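PDB 2B8N: D-glycerate 2-kinase from Thermotoga maritima, which catalyses the magnesium-dependent transfer of phosphate from ATP to D-glycerate, giving 2-phosphoglycerate in the degradation of serine via 3-hydroxypyruvate. Local coordinates for residues A[279-283]-A[312-316]. Sequence-based numbering, arbitrary orientation.
Sequences FNAEI and PLKKP
Asn280 grips the 312-316 loop twice, once through its backbone and once through its side chain. Asn280 N donates to Pro316 O at 2.8 Å. Asn280 CB faces two carbonyl oxygens, 3.5 Å from Lys314 O and slightly farther from Pro316 O. With chi1 at -60°, CG stands beside the backbone N and keeps near both acceptors. At the tip, Asn280 ND2 gives one of its hydrogens to Lys314 O at 2.7 Å, almost linearly (175°); the oxygen lies in the plane of the Asn280 amide, while ND2 approaches from above the Lys314 carbonyl plane. With an alanine in place of Asn280, Lys314 O is likely to lose this donor, and the loop one of its two hydrogen bonds to the strand. Phe279 CD1 makes an apolar contact with Pro316 CB at 3.7 Å, with Pro316 C at the edge of the ring. Leu313 packs CD1 against the strand backbone, 3.6 Å from Asn280 O, and brings CD2 near Glu282 CB. Asn280 and Glu282 also bond through their backbones to Ala318, in the parallel neighbour 317-323. The chemistry implies that Asn280 N begins the strand pairing that goes on at Ala318, while the side-chain amide adds a bond farther up the loop, tying the start of the first strand of a beta-alpha-beta crossover to the loop that leads from helix 292-309 into the second.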
loop_
_atom_site.group_PDB
_atom_site.type_symbol
_atom_site.label_atom_id
_atom_site.label_comp_id
_atom_site.label_asym_id
_atom_site.label_seq_id
_atom_site.Cartn_x
_atom_site.Cartn_y
_atom_site.Cartn_z
ATOM N N PHE A 279 -15.019 -18.789 15.718
ATOM C CA PHE A 279 -13.850 -19.477 15.156
ATOM C C PHE A 279 -12.647 -19.427 16.070
ATOM O O PHE A 279 -12.372 -18.403 16.682
ATOM C CB PHE A 279 -13.438 -18.872 13.806
ATOM C CG PHE A 279 -14.347 -19.252 12.682
ATOM C CD1 PHE A 279 -14.303 -20.540 12.155
ATOM C CD2 PHE A 279 -15.260 -18.343 12.170
ATOM C CE1 PHE A 279 -15.162 -20.920 11.129
ATOM C CE2 PHE A 279 -16.139 -18.713 11.146
ATOM C CZ PHE A 279 -16.091 -20.000 10.625
ATOM N N ASN A 280 -11.924 -20.532 16.158
ATOM C CA ASN A 280 -10.595 -20.500 16.710
ATOM C C ASN A 280 -9.749 -19.816 15.629
ATOM O O ASN A 280 -9.605 -20.366 14.534
ATOM C CB ASN A 280 -10.066 -21.919 16.982
ATOM C CG ASN A 280 -10.918 -22.697 17.975
ATOM O OD1 ASN A 280 -11.324 -22.178 19.032
ATOM N ND2 ASN A 280 -11.185 -23.959 17.642
ATOM N N ALA A 281 -9.219 -18.630 15.922
ATOM C CA ALA A 281 -8.559 -17.820 14.909
ATOM C C ALA A 281 -7.147 -17.463 15.302
ATOM O O ALA A 281 -6.895 -17.108 16.466
ATOM C CB ALA A 281 -9.336 -16.553 14.653
ATOM N N GLU A 282 -6.226 -17.558 14.331
ATOM C CA GLU A 282 -4.858 -17.035 14.505
ATOM C C GLU A 282 -4.277 -16.460 13.204
ATOM O O GLU A 282 -4.666 -16.860 12.088
ATOM C CB GLU A 282 -3.906 -18.089 15.127
ATOM C CG GLU A 282 -2.555 -17.555 15.571
ATOM C CD GLU A 282 -2.619 -16.424 16.620
ATOM O OE1 GLU A 282 -3.064 -15.287 16.317
ATOM O OE2 GLU A 282 -2.188 -16.669 17.769
ATOM N N ILE A 283 -3.359 -15.515 13.383
ATOM C CA ILE A 283 -2.567 -14.940 12.327
ATOM C C ILE A 283 -1.289 -15.724 12.185
ATOM O O ILE A 283 -0.463 -15.745 13.109
ATOM C CB ILE A 283 -2.192 -13.484 12.670
ATOM C CG1 ILE A 283 -3.452 -12.614 12.719
ATOM C CG2 ILE A 283 -1.205 -12.933 11.637
ATOM C CD1 ILE A 283 -3.234 -11.217 13.301
ATOM N N PRO A 312 -2.553 -26.566 13.172
ATOM C CA PRO A 312 -2.218 -25.789 14.349
ATOM C C PRO A 312 -3.415 -25.111 15.021
ATOM O O PRO A 312 -3.233 -24.495 16.054
ATOM C CB PRO A 312 -1.248 -24.743 13.781
ATOM C CG PRO A 312 -1.737 -24.496 12.443
ATOM C CD PRO A 312 -2.142 -25.856 11.946
ATOM N N LEU A 313 -4.613 -25.211 14.439
ATOM C CA LEU A 313 -5.856 -24.774 15.108
ATOM C C LEU A 313 -6.896 -25.891 15.043
ATOM O O LEU A 313 -6.894 -26.692 14.104
ATOM C CB LEU A 313 -6.461 -23.539 14.444
ATOM C CG LEU A 313 -5.747 -22.190 14.461
ATOM C CD1 LEU A 313 -6.331 -21.294 13.372
ATOM C CD2 LEU A 313 -5.850 -21.515 15.785
ATOM N N LYS A 314 -7.783 -25.924 16.036
ATOM C CA LYS A 314 -8.858 -26.890 16.080
ATOM C C LYS A 314 -10.045 -26.297 15.348
ATOM O O LYS A 314 -10.286 -25.082 15.401
ATOM C CB LYS A 314 -9.264 -27.199 17.517
ATOM C CG LYS A 314 -8.127 -27.646 18.394
ATOM C CD LYS A 314 -8.599 -28.209 19.736
ATOM C CE LYS A 314 -9.305 -27.166 20.659
ATOM N NZ LYS A 314 -8.760 -25.755 20.650
ATOM N N LYS A 315 -10.796 -27.166 14.680
ATOM C CA LYS A 315 -12.025 -26.774 14.004
ATOM C C LYS A 315 -13.087 -26.375 15.033
ATOM O O LYS A 315 -13.250 -27.037 16.042
ATOM C CB LYS A 315 -12.586 -27.932 13.167
ATOM C CG LYS A 315 -11.698 -28.509 12.058
ATOM C CD LYS A 315 -12.365 -29.774 11.490
ATOM C CE LYS A 315 -11.434 -30.962 11.502
ATOM N NZ LYS A 315 -10.975 -31.342 12.863
ATOM N N PRO A 316 -13.847 -25.309 14.767
ATOM C CA PRO A 316 -13.863 -24.489 13.554
ATOM C C PRO A 316 -12.729 -23.488 13.566
ATOM O O PRO A 316 -12.570 -22.761 14.537
ATOM C CB PRO A 316 -15.225 -23.777 13.635
ATOM C CG PRO A 316 -15.807 -24.128 14.937
ATOM C CD PRO A 316 -14.793 -24.805 15.768
#